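Local coordinates for protein aldehyde dehydrogenase (Trypanosoma brucei, PDB 5MYP) that probably oxidises aldehydes to the corresponding carboxylic acids, with NAD+ as the electron acceptor, at residues 245-253 against 418-426; 268-279 against 370-378. All coordinates share one frame; numbering follows the deposited sequence.

Interaction 1 (245-253 against 418-426); sequences ERIMWGKII and VVNDVVVHA
Arg246 of helix 240-252 points toward the turn that follows strand 417-419 and grips it at two consecutive residues. Arg246 NH1 donates to Asn420 O at 2.7 Å, with the acceptor close to the guanidinium plane and an N-H...O angle of 154°. The Asp421 carboxylate is nearly parallel to the guanidinium, 5° between the planes, but offset: OD2 lies over the rim of one face and OD1 beside the aliphatic CG and CD of Arg246. Asp421 OD2 is 3.8 Å from Arg246 NE, a long salt bridge in which no N-H points at the oxygen. Extended from CG to NE, the side chain of Arg246 crosses Asp421 at about a right angle and brings the guanidinium to Asn420 O; Arg246 CG passes 3.6 Å from Asp421 OD1.

Val422 CG2 lies 3.1 Å from Arg246 O and also packs on Gly250 CA, where the glycine offers no side chain. Beside it the six-membered end of the Trp249 indole meets the turn: Val422 O is at the ring edge, 3.5 Å from Trp249 CZ3, while Val423 CB and Val424 CG1 approach obliquely. With chi1 at 167° the indole swings away from its own backbone N toward these valines. Ile253 CD1 meets Val423 CG1 tip to tip at 4.0 Å.

The second shell fixes the acid. Val422 N donates to the anti lone pair of Asp421 OD1 at 2.8 Å, and Arg473 and Arg462 of the second subunit form salt bridges to Asp421 OD1 and OD2. Three arginines from two subunits thus surround one buried carboxylate, which would be expected to favour its ionised form and to couple this turn, with the Val423 side chain about 9 Å from that of Cys259, a predicted active-site residue, to the dimer interface.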
ATOM      1  N   GLU A 245       6.212 -34.143 -12.567  1.00 17.75           N
ATOM      2  CA  GLU A 245       5.798 -34.432 -11.192  1.00 18.08           C
ATOM      3  C   GLU A 245       5.488 -33.160 -10.399  1.00 17.38           C
ATOM      4  O   GLU A 245       4.494 -33.108  -9.676  1.00 16.70           O
ATOM      5  CB  GLU A 245       6.851 -35.279 -10.470  1.00 19.14           C
ATOM      6  CG  GLU A 245       6.809 -36.748 -10.886  1.00 20.15           C
ATOM      7  CD  GLU A 245       8.012 -37.556 -10.426  1.00 21.37           C
ATOM      8  OE1 GLU A 245       9.059 -36.970 -10.069  1.00 22.64           O
ATOM      9  OE2 GLU A 245       7.905 -38.801 -10.433  1.00 22.45           O
ATOM     10  N   ARG A 246       6.324 -32.137 -10.560  1.00 16.78           N
ATOM     11  CA  ARG A 246       6.121 -30.864  -9.863  1.00 16.57           C
ATOM     12  C   ARG A 246       4.879 -30.127 -10.374  1.00 16.13           C
ATOM     13  O   ARG A 246       4.068 -29.659  -9.572  1.00 15.47           O
ATOM     14  CB  ARG A 246       7.375 -29.992  -9.950  1.00 16.70           C
ATOM     15  CG  ARG A 246       8.504 -30.559  -9.104  1.00 16.95           C
ATOM     16  CD  ARG A 246       9.837 -29.862  -9.300  1.00 17.15           C
ATOM     17  NE  ARG A 246      10.868 -30.502  -8.478  1.00 17.32           N
ATOM     18  CZ  ARG A 246      12.117 -30.065  -8.316  1.00 17.62           C
ATOM     19  NH1 ARG A 246      12.546 -28.956  -8.913  1.00 17.45           N
ATOM     20  NH2 ARG A 246      12.957 -30.754  -7.542  1.00 18.03           N
ATOM     21  N   ILE A 247       4.722 -30.060 -11.698  1.00 15.71           N
ATOM     22  CA  ILE A 247       3.546 -29.422 -12.311  1.00 15.84           C
ATOM     23  C   ILE A 247       2.264 -30.154 -11.902  1.00 15.98           C
ATOM     24  O   ILE A 247       1.298 -29.522 -11.474  1.00 16.03           O
ATOM     25  CB  ILE A 247       3.652 -29.358 -13.858  1.00 15.61           C
ATOM     26  CG1 ILE A 247       4.782 -28.411 -14.275  1.00 15.54           C
ATOM     27  CG2 ILE A 247       2.335 -28.893 -14.488  1.00 15.74           C
ATOM     28  CD1 ILE A 247       5.220 -28.539 -15.721  1.00 15.64           C
ATOM     29  N   MET A 248       2.270 -31.482 -12.026  1.00 16.22           N
ATOM     30  CA  MET A 248       1.088 -32.293 -11.733  1.00 16.42           C
ATOM     31  C   MET A 248       0.711 -32.237 -10.252  1.00 16.32           C
ATOM     32  O   MET A 248      -0.473 -32.176  -9.924  1.00 15.84           O
ATOM     33  CB  MET A 248       1.300 -33.745 -12.195  1.00 16.61           C
ATOM     34  CG  MET A 248       0.097 -34.670 -12.059  1.00 16.91           C
ATOM     35  SD  MET A 248      -1.456 -34.064 -12.764  1.00 17.24           S
ATOM     36  CE  MET A 248      -0.984 -33.817 -14.471  1.00 17.16           C
ATOM     37  N   TRP A 249       1.709 -32.242  -9.367  1.00 16.60           N
ATOM     38  CA  TRP A 249       1.454 -32.071  -7.928  1.00 16.82           C
ATOM     39  C   TRP A 249       0.733 -30.747  -7.645  1.00 16.54           C
ATOM     40  O   TRP A 249      -0.274 -30.727  -6.941  1.00 16.27           O
ATOM     41  CB  TRP A 249       2.752 -32.143  -7.106  1.00 17.15           C
ATOM     42  CG  TRP A 249       2.554 -31.656  -5.698  1.00 17.38           C
ATOM     43  CD1 TRP A 249       1.940 -32.322  -4.679  1.00 17.65           C
ATOM     44  CD2 TRP A 249       2.927 -30.379  -5.174  1.00 17.63           C
ATOM     45  NE1 TRP A 249       1.920 -31.546  -3.546  1.00 17.73           N
ATOM     46  CE2 TRP A 249       2.519 -30.345  -3.823  1.00 17.69           C
ATOM     47  CE3 TRP A 249       3.566 -29.257  -5.715  1.00 17.68           C
ATOM     48  CZ2 TRP A 249       2.738 -29.236  -3.002  1.00 17.68           C
ATOM     49  CZ3 TRP A 249       3.781 -28.152  -4.898  1.00 17.72           C
ATOM     50  CH2 TRP A 249       3.371 -28.153  -3.556  1.00 17.62           C
ATOM     51  N   GLY A 250       1.258 -29.656  -8.201  1.00 16.36           N
ATOM     52  CA  GLY A 250       0.652 -28.325  -8.047  1.00 16.24           C
ATOM     53  C   GLY A 250      -0.786 -28.235  -8.531  1.00 16.01           C
ATOM     54  O   GLY A 250      -1.571 -27.442  -8.006  1.00 15.96           O
ATOM     55  N   LYS A 251      -1.125 -29.042  -9.533  1.00 15.93           N
ATOM     56  CA  LYS A 251      -2.484 -29.121 -10.069  1.00 16.05           C
ATOM     57  C   LYS A 251      -3.393 -30.040  -9.252  1.00 16.15           C
ATOM     58  O   LYS A 251      -4.575 -29.746  -9.086  1.00 16.27           O
ATOM     59  CB  LYS A 251      -2.431 -29.599 -11.527  1.00 16.02           C
ATOM     60  CG  LYS A 251      -3.692 -29.344 -12.337  1.00 16.10           C
ATOM     61  CD  LYS A 251      -4.014 -27.862 -12.405  1.00 16.15           C
ATOM     62  CE  LYS A 251      -4.803 -27.502 -13.648  1.00 16.20           C
ATOM     63  NZ  LYS A 251      -5.118 -26.048 -13.680  1.00 16.23           N
ATOM     64  N   ILE A 252      -2.846 -31.149  -8.752  1.00 16.23           N
ATOM     65  CA  ILE A 252      -3.630 -32.151  -8.013  1.00 16.43           C
ATOM     66  C   ILE A 252      -4.073 -31.658  -6.626  1.00 16.27           C
ATOM     67  O   ILE A 252      -5.180 -31.979  -6.185  1.00 15.86           O
ATOM     68  CB  ILE A 252      -2.876 -33.512  -7.934  1.00 16.73           C
ATOM     69  CG1 ILE A 252      -2.971 -34.224  -9.291  1.00 16.93           C
ATOM     70  CG2 ILE A 252      -3.434 -34.420  -6.833  1.00 17.07           C
ATOM     71  CD1 ILE A 252      -2.110 -35.465  -9.415  1.00 17.07           C
ATOM     72  N   ILE A 253      -3.217 -30.902  -5.940  1.00 16.34           N
ATOM     73  CA  ILE A 253      -3.569 -30.383  -4.612  1.00 16.56           C
ATOM     74  C   ILE A 253      -4.846 -29.536  -4.678  1.00 16.35           C
ATOM     75  O   ILE A 253      -4.992 -28.680  -5.561  1.00 15.81           O
ATOM     76  CB  ILE A 253      -2.413 -29.605  -3.922  1.00 17.05           C
ATOM     77  CG1 ILE A 253      -1.968 -28.376  -4.732  1.00 17.31           C
ATOM     78  CG2 ILE A 253      -1.237 -30.538  -3.647  1.00 17.07           C
ATOM     79  CD1 ILE A 253      -0.864 -27.582  -4.070  1.00 17.60           C
ATOM     80  N   VAL A 418       8.826 -18.581  -9.753  1.00 13.29           N
ATOM     81  CA  VAL A 418       9.579 -19.744  -9.293  1.00 13.62           C
ATOM     82  C   VAL A 418      10.199 -20.414 -10.513  1.00 14.12           C
ATOM     83  O   VAL A 418       9.508 -20.640 -11.512  1.00 13.97           O
ATOM     84  CB  VAL A 418       8.716 -20.765  -8.517  1.00 13.63           C
ATOM     85  CG1 VAL A 418       9.600 -21.831  -7.871  1.00 13.78           C
ATOM     86  CG2 VAL A 418       7.874 -20.070  -7.458  1.00 13.54           C
ATOM     87  N   VAL A 419      11.497 -20.711 -10.440  1.00 14.22           N
ATOM     88  CA  VAL A 419      12.190 -21.436 -11.505  1.00 14.68           C
ATOM     89  C   VAL A 419      12.320 -22.906 -11.099  1.00 14.98           C
ATOM     90  O   VAL A 419      12.816 -23.218 -10.008  1.00 15.08           O
ATOM     91  CB  VAL A 419      13.573 -20.825 -11.829  1.00 14.95           C
ATOM     92  CG1 VAL A 419      14.286 -21.620 -12.923  1.00 15.12           C
ATOM     93  CG2 VAL A 419      13.423 -19.363 -12.236  1.00 15.09           C
ATOM     94  N   ASN A 420      11.845 -23.787 -11.981  1.00 15.08           N
ATOM     95  CA  ASN A 420      11.907 -25.252 -11.825  1.00 15.38           C
ATOM     96  C   ASN A 420      11.043 -25.840 -10.709  1.00 15.69           C
ATOM     97  O   ASN A 420      11.304 -26.941 -10.235  1.00 16.05           O
ATOM     98  CB  ASN A 420      13.365 -25.747 -11.722  1.00 15.30           C
ATOM     99  CG  ASN A 420      14.179 -25.422 -12.957  1.00 15.26           C
ATOM    100  OD1 ASN A 420      13.664 -25.434 -14.072  1.00 15.65           O
ATOM    101  ND2 ASN A 420      15.459 -25.142 -12.768  1.00 15.19           N
ATOM    102  N   ASP A 421       9.990 -25.128 -10.313  1.00 15.97           N
ATOM    103  CA  ASP A 421       8.990 -25.680  -9.398  1.00 16.13           C
ATOM    104  C   ASP A 421       7.718 -24.837  -9.451  1.00 16.08           C
ATOM    105  O   ASP A 421       7.677 -23.810 -10.131  1.00 16.03           O
ATOM    106  CB  ASP A 421       9.538 -25.743  -7.956  1.00 16.25           C
ATOM    107  CG  ASP A 421       9.088 -26.992  -7.201  1.00 16.37           C
ATOM    108  OD1 ASP A 421       7.937 -27.446  -7.394  1.00 16.45           O
ATOM    109  OD2 ASP A 421       9.886 -27.526  -6.404  1.00 16.37           O
ATOM    110  N   VAL A 422       6.688 -25.294  -8.745  1.00 16.35           N
ATOM    111  CA  VAL A 422       5.417 -24.574  -8.625  1.00 16.54           C
ATOM    112  C   VAL A 422       4.969 -24.555  -7.161  1.00 16.65           C
ATOM    113  O   VAL A 422       5.338 -25.445  -6.393  1.00 16.73           O
ATOM    114  CB  VAL A 422       4.312 -25.199  -9.518  1.00 16.53           C
ATOM    115  CG1 VAL A 422       4.760 -25.254 -10.976  1.00 16.62           C
ATOM    116  CG2 VAL A 422       3.914 -26.593  -9.038  1.00 16.68           C
ATOM    117  N   VAL A 423       4.234 -23.512  -6.767  1.00 16.54           N
ATOM    118  CA  VAL A 423       3.497 -23.442  -5.483  1.00 16.86           C
ATOM    119  C   VAL A 423       4.367 -23.268  -4.218  1.00 17.04           C
ATOM    120  O   VAL A 423       3.996 -22.506  -3.325  1.00 16.72           O
ATOM    121  CB  VAL A 423       2.501 -24.629  -5.322  1.00 16.89           C
ATOM    122  CG1 VAL A 423       1.729 -24.546  -4.010  1.00 16.91           C
ATOM    123  CG2 VAL A 423       1.530 -24.663  -6.497  1.00 16.90           C
ATOM    124  N   VAL A 424       5.515 -23.943  -4.160  1.00 17.53           N
ATOM    125  CA  VAL A 424       6.328 -24.042  -2.925  1.00 17.84           C
ATOM    126  C   VAL A 424       6.842 -22.714  -2.347  1.00 17.84           C
ATOM    127  O   VAL A 424       7.134 -22.632  -1.146  1.00 18.02           O
ATOM    128  CB  VAL A 424       7.528 -25.015  -3.087  1.00 18.03           C
ATOM    129  CG1 VAL A 424       7.032 -26.441  -3.309  1.00 18.11           C
ATOM    130  CG2 VAL A 424       8.487 -24.576  -4.197  1.00 18.01           C
ATOM    131  N   HIS A 425       6.961 -21.691  -3.195  1.00 17.66           N
ATOM    132  CA  HIS A 425       7.350 -20.342  -2.749  1.00 17.63           C
ATOM    133  C   HIS A 425       6.417 -19.728  -1.701  1.00 18.16           C
ATOM    134  O   HIS A 425       6.856 -18.894  -0.916  1.00 18.06           O
ATOM    135  CB  HIS A 425       7.482 -19.383  -3.946  1.00 17.21           C
ATOM    136  CG  HIS A 425       6.176 -19.022  -4.589  1.00 16.69           C
ATOM    137  ND1 HIS A 425       5.397 -19.940  -5.259  1.00 16.62           N
ATOM    138  CD2 HIS A 425       5.522 -17.839  -4.677  1.00 16.27           C
ATOM    139  CE1 HIS A 425       4.315 -19.340  -5.723  1.00 16.39           C
ATOM    140  NE2 HIS A 425       4.364 -18.066  -5.379  1.00 16.03           N
ATOM    141  N   ALA A 426       5.142 -20.130  -1.697  1.00 18.91           N
ATOM    142  CA  ALA A 426       4.167 -19.649  -0.705  1.00 19.43           C
ATOM    143  C   ALA A 426       4.557 -19.970   0.746  1.00 20.26           C
ATOM    144  O   ALA A 426       4.252 -19.192   1.650  1.00 20.68           O
ATOM    145  CB  ALA A 426       2.785 -20.202  -1.011  1.00 19.48           C
TER

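Interaction 2 (268-279 against 370-378); sequences EKSMESVLVDAL and ILPVLTYEN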
ATOM      1  N   GLU A 268       7.864 -25.528 -25.227  1.00 17.04           N
ATOM      2  CA  GLU A 268       8.588 -25.402 -26.491  1.00 17.96           C
ATOM      3  C   GLU A 268       8.082 -26.500 -27.438  1.00 18.27           C
ATOM      4  O   GLU A 268       7.902 -27.647 -27.022  1.00 17.83           O
ATOM      5  CB  GLU A 268      10.105 -25.493 -26.271  1.00 18.35           C
ATOM      6  CG  GLU A 268      10.957 -24.941 -27.413  1.00 18.83           C
ATOM      7  CD  GLU A 268      11.164 -25.917 -28.567  1.00 19.31           C
ATOM      8  OE1 GLU A 268      11.054 -27.147 -28.366  1.00 19.51           O
ATOM      9  OE2 GLU A 268      11.446 -25.452 -29.689  1.00 19.59           O
ATOM     10  N   LYS A 269       7.839 -26.114 -28.690  1.00 18.91           N
ATOM     11  CA  LYS A 269       7.151 -26.945 -29.701  1.00 19.90           C
ATOM     12  C   LYS A 269       7.613 -28.413 -29.744  1.00 19.46           C
ATOM     13  O   LYS A 269       6.790 -29.331 -29.760  1.00 18.94           O
ATOM     14  CB  LYS A 269       7.333 -26.300 -31.082  1.00 21.14           C
ATOM     15  CG  LYS A 269       6.458 -26.849 -32.199  1.00 22.58           C
ATOM     16  CD  LYS A 269       6.781 -26.166 -33.526  1.00 23.33           C
ATOM     17  CE  LYS A 269       8.217 -26.427 -33.978  1.00 24.50           C
ATOM     18  NZ  LYS A 269       8.429 -26.229 -35.441  1.00 25.25           N
ATOM     19  N   SER A 270       8.928 -28.615 -29.743  1.00 19.12           N
ATOM     20  CA  SER A 270       9.518 -29.953 -29.832  1.00 19.33           C
ATOM     21  C   SER A 270       9.339 -30.820 -28.576  1.00 19.22           C
ATOM     22  O   SER A 270       9.486 -32.043 -28.659  1.00 19.14           O
ATOM     23  CB  SER A 270      11.010 -29.859 -30.191  1.00 19.40           C
ATOM     24  OG  SER A 270      11.798 -29.490 -29.072  1.00 19.51           O
ATOM     25  N   MET A 271       9.030 -30.200 -27.433  1.00 18.97           N
ATOM     26  CA  MET A 271       8.865 -30.906 -26.161  1.00 19.30           C
ATOM     27  C   MET A 271       7.426 -31.255 -25.783  1.00 18.85           C
ATOM     28  O   MET A 271       7.212 -31.860 -24.732  1.00 18.56           O
ATOM     29  CB  MET A 271       9.479 -30.065 -25.026  1.00 19.82           C
ATOM     30  CG  MET A 271      10.955 -29.739 -25.186  1.00 20.50           C
ATOM     31  SD  MET A 271      11.955 -31.227 -25.006  1.00 21.16           S
ATOM     32  CE  MET A 271      13.393 -30.783 -25.976  1.00 21.34           C
ATOM     33  N   GLU A 272       6.451 -30.907 -26.627  1.00 18.81           N
ATOM     34  CA  GLU A 272       5.031 -31.090 -26.283  1.00 18.95           C
ATOM     35  C   GLU A 272       4.684 -32.541 -25.951  1.00 18.76           C
ATOM     36  O   GLU A 272       4.039 -32.804 -24.938  1.00 18.32           O
ATOM     37  CB  GLU A 272       4.114 -30.598 -27.411  1.00 19.49           C
ATOM     38  CG  GLU A 272       2.638 -30.493 -27.019  1.00 19.84           C
ATOM     39  CD  GLU A 272       1.701 -30.282 -28.201  1.00 20.35           C
ATOM     40  OE1 GLU A 272       2.166 -30.096 -29.345  1.00 21.47           O
ATOM     41  OE2 GLU A 272       0.476 -30.297 -27.987  1.00 20.86           O
ATOM     42  N   SER A 273       5.113 -33.471 -26.803  1.00 18.88           N
ATOM     43  CA  SER A 273       4.738 -34.878 -26.644  1.00 18.74           C
ATOM     44  C   SER A 273       5.352 -35.493 -25.390  1.00 18.41           C
ATOM     45  O   SER A 273       4.649 -36.140 -24.620  1.00 18.17           O
ATOM     46  CB  SER A 273       5.123 -35.699 -27.879  1.00 19.25           C
ATOM     47  OG  SER A 273       4.658 -37.034 -27.766  1.00 19.47           O
ATOM     48  N   VAL A 274       6.656 -35.290 -25.192  1.00 18.38           N
ATOM     49  CA  VAL A 274       7.339 -35.820 -23.999  1.00 18.58           C
ATOM     50  C   VAL A 274       6.783 -35.251 -22.685  1.00 18.10           C
ATOM     51  O   VAL A 274       6.658 -35.985 -21.705  1.00 17.70           O
ATOM     52  CB  VAL A 274       8.884 -35.663 -24.044  1.00 18.87           C
ATOM     53  CG1 VAL A 274       9.473 -36.519 -25.159  1.00 19.20           C
ATOM     54  CG2 VAL A 274       9.326 -34.208 -24.179  1.00 19.01           C
ATOM     55  N   LEU A 275       6.428 -33.965 -22.680  1.00 17.94           N
ATOM     56  CA  LEU A 275       5.831 -33.345 -21.494  1.00 18.03           C
ATOM     57  C   LEU A 275       4.464 -33.944 -21.179  1.00 17.95           C
ATOM     58  O   LEU A 275       4.201 -34.321 -20.040  1.00 17.48           O
ATOM     59  CB  LEU A 275       5.701 -31.826 -21.661  1.00 18.19           C
ATOM     60  CG  LEU A 275       5.025 -31.050 -20.521  1.00 18.13           C
ATOM     61  CD1 LEU A 275       5.717 -31.290 -19.188  1.00 18.23           C
ATOM     62  CD2 LEU A 275       4.986 -29.569 -20.850  1.00 18.25           C
ATOM     63  N   VAL A 276       3.609 -34.028 -22.195  1.00 18.34           N
ATOM     64  CA  VAL A 276       2.245 -34.541 -22.022  1.00 18.62           C
ATOM     65  C   VAL A 276       2.272 -35.996 -21.539  1.00 18.86           C
ATOM     66  O   VAL A 276       1.535 -36.358 -20.624  1.00 18.58           O
ATOM     67  CB  VAL A 276       1.407 -34.375 -23.313  1.00 18.57           C
ATOM     68  CG1 VAL A 276       0.095 -35.143 -23.240  1.00 18.67           C
ATOM     69  CG2 VAL A 276       1.141 -32.894 -23.579  1.00 18.73           C
ATOM     70  N   ASP A 277       3.133 -36.814 -22.142  1.00 19.33           N
ATOM     71  CA  ASP A 277       3.327 -38.200 -21.699  1.00 19.55           C
ATOM     72  C   ASP A 277       3.828 -38.275 -20.255  1.00 19.07           C
ATOM     73  O   ASP A 277       3.336 -39.088 -19.474  1.00 18.54           O
ATOM     74  CB  ASP A 277       4.303 -38.946 -22.619  1.00 20.24           C
ATOM     75  CG  ASP A 277       3.715 -39.245 -23.998  1.00 21.01           C
ATOM     76  OD1 ASP A 277       2.544 -38.898 -24.274  1.00 21.18           O
ATOM     77  OD2 ASP A 277       4.440 -39.845 -24.819  1.00 21.65           O
ATOM     78  N   ALA A 278       4.794 -37.424 -19.907  1.00 18.51           N
ATOM     79  CA  ALA A 278       5.329 -37.369 -18.542  1.00 18.53           C
ATOM     80  C   ALA A 278       4.273 -36.930 -17.525  1.00 18.16           C
ATOM     81  O   ALA A 278       4.191 -37.494 -16.433  1.00 18.08           O
ATOM     82  CB  ALA A 278       6.544 -36.455 -18.476  1.00 18.62           C
ATOM     83  N   LEU A 279       3.468 -35.931 -17.884  1.00 18.24           N
ATOM     84  CA  LEU A 279       2.335 -35.498 -17.044  1.00 18.24           C
ATOM     85  C   LEU A 279       1.323 -36.624 -16.819  1.00 18.21           C
ATOM     86  O   LEU A 279       0.815 -36.789 -15.707  1.00 17.90           O
ATOM     87  CB  LEU A 279       1.637 -34.267 -17.647  1.00 18.37           C
ATOM     88  CG  LEU A 279       2.395 -32.933 -17.557  1.00 18.57           C
ATOM     89  CD1 LEU A 279       1.781 -31.883 -18.472  1.00 18.64           C
ATOM     90  CD2 LEU A 279       2.432 -32.424 -16.124  1.00 18.76           C
ATOM     91  N   ILE A 370      -8.317 -28.618 -14.933  1.00 16.24           N
ATOM     92  CA  ILE A 370      -8.059 -28.519 -16.374  1.00 16.15           C
ATOM     93  C   ILE A 370      -6.726 -27.805 -16.615  1.00 15.89           C
ATOM     94  O   ILE A 370      -6.514 -26.705 -16.105  1.00 15.73           O
ATOM     95  CB  ILE A 370      -9.188 -27.763 -17.117  1.00 16.48           C
ATOM     96  CG1 ILE A 370     -10.576 -28.314 -16.739  1.00 16.49           C
ATOM     97  CG2 ILE A 370      -8.966 -27.795 -18.626  1.00 16.61           C
ATOM     98  CD1 ILE A 370     -10.742 -29.812 -16.893  1.00 16.75           C
ATOM     99  N   LEU A 371      -5.847 -28.437 -17.398  1.00 15.23           N
ATOM    100  CA  LEU A 371      -4.536 -27.886 -17.736  1.00 15.19           C
ATOM    101  C   LEU A 371      -4.366 -27.777 -19.260  1.00 15.09           C
ATOM    102  O   LEU A 371      -3.982 -28.751 -19.920  1.00 14.75           O
ATOM    103  CB  LEU A 371      -3.419 -28.754 -17.140  1.00 15.23           C
ATOM    104  CG  LEU A 371      -1.995 -28.187 -17.182  1.00 15.39           C
ATOM    105  CD1 LEU A 371      -1.830 -27.026 -16.208  1.00 15.58           C
ATOM    106  CD2 LEU A 371      -0.974 -29.275 -16.864  1.00 15.66           C
ATOM    107  N   PRO A 372      -4.663 -26.594 -19.830  1.00 15.23           N
ATOM    108  CA  PRO A 372      -4.332 -26.328 -21.231  1.00 15.53           C
ATOM    109  C   PRO A 372      -2.829 -26.350 -21.487  1.00 15.80           C
ATOM    110  O   PRO A 372      -2.054 -25.867 -20.657  1.00 15.61           O
ATOM    111  CB  PRO A 372      -4.879 -24.914 -21.456  1.00 15.42           C
ATOM    112  CG  PRO A 372      -5.969 -24.772 -20.459  1.00 15.34           C
ATOM    113  CD  PRO A 372      -5.458 -25.496 -19.251  1.00 15.37           C
ATOM    114  N   VAL A 373      -2.438 -26.915 -22.627  1.00 16.34           N
ATOM    115  CA  VAL A 373      -1.049 -26.954 -23.063  1.00 16.61           C
ATOM    116  C   VAL A 373      -0.957 -26.227 -24.404  1.00 17.34           C
ATOM    117  O   VAL A 373      -1.534 -26.669 -25.404  1.00 17.12           O
ATOM    118  CB  VAL A 373      -0.543 -28.407 -23.194  1.00 16.76           C
ATOM    119  CG1 VAL A 373       0.870 -28.453 -23.770  1.00 16.70           C
ATOM    120  CG2 VAL A 373      -0.584 -29.106 -21.839  1.00 16.70           C
ATOM    121  N   LEU A 374      -0.243 -25.103 -24.403  1.00 17.73           N
ATOM    122  CA  LEU A 374       0.028 -24.316 -25.605  1.00 18.17           C
ATOM    123  C   LEU A 374       1.497 -24.480 -25.969  1.00 18.38           C
ATOM    124  O   LEU A 374       2.307 -24.842 -25.118  1.00 17.70           O
ATOM    125  CB  LEU A 374      -0.290 -22.836 -25.363  1.00 18.52           C
ATOM    126  CG  LEU A 374      -1.769 -22.439 -25.274  1.00 18.86           C
ATOM    127  CD1 LEU A 374      -2.424 -22.929 -23.986  1.00 19.16           C
ATOM    128  CD2 LEU A 374      -1.909 -20.929 -25.399  1.00 19.13           C
ATOM    129  N   THR A 375       1.836 -24.229 -27.232  1.00 19.10           N
ATOM    130  CA  THR A 375       3.226 -24.321 -27.685  1.00 19.69           C
ATOM    131  C   THR A 375       3.783 -22.961 -28.071  1.00 20.18           C
ATOM    132  O   THR A 375       3.031 -22.034 -28.366  1.00 20.01           O
ATOM    133  CB  THR A 375       3.400 -25.306 -28.863  1.00 20.06           C
ATOM    134  OG1 THR A 375       2.591 -24.897 -29.972  1.00 20.49           O
ATOM    135  CG2 THR A 375       3.014 -26.713 -28.442  1.00 20.11           C
ATOM    136  N   TYR A 376       5.110 -22.858 -28.035  1.00 20.92           N
ATOM    137  CA  TYR A 376       5.836 -21.686 -28.513  1.00 21.77           C
ATOM    138  C   TYR A 376       7.033 -22.130 -29.359  1.00 23.38           C
ATOM    139  O   TYR A 376       7.529 -23.248 -29.200  1.00 22.91           O
ATOM    140  CB  TYR A 376       6.297 -20.816 -27.329  1.00 21.16           C
ATOM    141  CG  TYR A 376       7.589 -21.255 -26.657  1.00 20.45           C
ATOM    142  CD1 TYR A 376       8.829 -20.846 -27.154  1.00 20.31           C
ATOM    143  CD2 TYR A 376       7.573 -22.058 -25.515  1.00 19.95           C
ATOM    144  CE1 TYR A 376      10.013 -21.242 -26.550  1.00 20.22           C
ATOM    145  CE2 TYR A 376       8.753 -22.451 -24.898  1.00 19.82           C
ATOM    146  CZ  TYR A 376       9.968 -22.039 -25.420  1.00 20.06           C
ATOM    147  OH  TYR A 376      11.143 -22.419 -24.820  1.00 20.26           O
ATOM    148  N   GLU A 377       7.476 -21.246 -30.252  1.00 25.91           N
ATOM    149  CA  GLU A 377       8.724 -21.424 -31.008  1.00 28.19           C
ATOM    150  C   GLU A 377       9.825 -20.450 -30.570  1.00 29.01           C
ATOM    151  O   GLU A 377      10.990 -20.838 -30.478  1.00 30.46           O
ATOM    152  CB  GLU A 377       8.458 -21.281 -32.507  1.00 29.75           C
ATOM    153  CG  GLU A 377       7.658 -22.443 -33.087  1.00 30.84           C
ATOM    154  CD  GLU A 377       7.479 -22.339 -34.594  1.00 31.83           C
ATOM    155  OE1 GLU A 377       8.451 -21.987 -35.296  1.00 32.81           O
ATOM    156  OE2 GLU A 377       6.364 -22.625 -35.084  1.00 33.62           O
ATOM    157  N   ASN A 378       9.455 -19.199 -30.300  1.00 29.70           N
ATOM    158  CA  ASN A 378      10.405 -18.164 -29.856  1.00 29.91           C
ATOM    159  C   ASN A 378       9.859 -17.394 -28.648  1.00 29.76           C
ATOM    160  O   ASN A 378       8.692 -17.560 -28.283  1.00 28.84           O
ATOM    161  CB  ASN A 378      10.739 -17.213 -31.014  1.00 30.28           C
ATOM    162  CG  ASN A 378       9.504 -16.662 -31.702  1.00 30.82           C
ATOM    163  OD1 ASN A 378       8.685 -15.984 -31.084  1.00 31.44           O
ATOM    164  ND2 ASN A 378       9.361 -16.954 -32.992  1.00 31.37           N
TER
HETATM  165  O   HOH W   1      12.394 -23.085 -30.108  1.00 26.95           O
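Glu268 and Tyr376 pair where parallel strands 264-268 and 370-376 lie side by side in the mixed sheet of an aldehyde dehydrogenase. Immediately afterwards the chain turns through a short 3-10 segment into helix 272-287, which runs back across the sheet nearly antiparallel to strand 370-376. The short axes make an angle of 161° and come within 10.4 Å of each other.

The tight part is the strand end. Lys269 N donates to Tyr376 O at 2.9 Å, while Glu268 CA sits over one face of the tyrosine, 3.8 Å from the centroid of the Tyr376 ring, in a CH-pi contact. A chi1 of 83° sets CG of Tyr376 between its own backbone N and carbonyl carbon and lays the ring against Glu268, whose CB is 3.6 Å from Tyr376 OH. The Glu268 carboxylate stands almost perpendicular to that ring.

Farther along, the helix rests on the strand through single side chains. Thr375 CG2 lies 3.6 Å from Glu272 OE1, the extended glutamate crossing the threonine at a slant. Val373 points at the helix, its CG1 touching both Glu272 CG and Val276 CG2. Next along the strand, Leu279 CD1 and Leu371 CD2 meet at 4.1 Å, their side chains crossing at about a right angle.

The solvent side is looser. Lys269 and Glu377 touch through their aliphatic parts, while their opposite charges stay beyond salt-bridge distance. Here Glu268 turns back on its own chain, bent at chi2 (-82°), and its OE1 accepts from both N and OG of Ser270, the backbone N coming from above the carboxylate plane. The other oxygen is linked through a water to the residue just past strand 370-376: one molecule donates to Glu268 OE2 at 2.6 Å and to Glu377 O at 2.7 Å.

In the fold
From the N terminus, helix 240-252 comes first and contributes 245-253; the chain then runs on to 268-279, which spans the end of strand 264-268 and the start of helix 272-287. Strand 370-376 returns to close the inner loop of interaction 2, and only later does the turn after strand 417-419 close the outer loop of interaction 1. The contacts are therefore nested, both reaching one mixed sheet, with centres about 16 Å apart. They also touch: Ile247 packs on Leu279 between the helices, and Lys251 NZ hydrogen-bonds to Ile370 O of strand 370-376. Interaction 2 joins a helix to the sheet near solvent, whereas interaction 1 faces the second subunit.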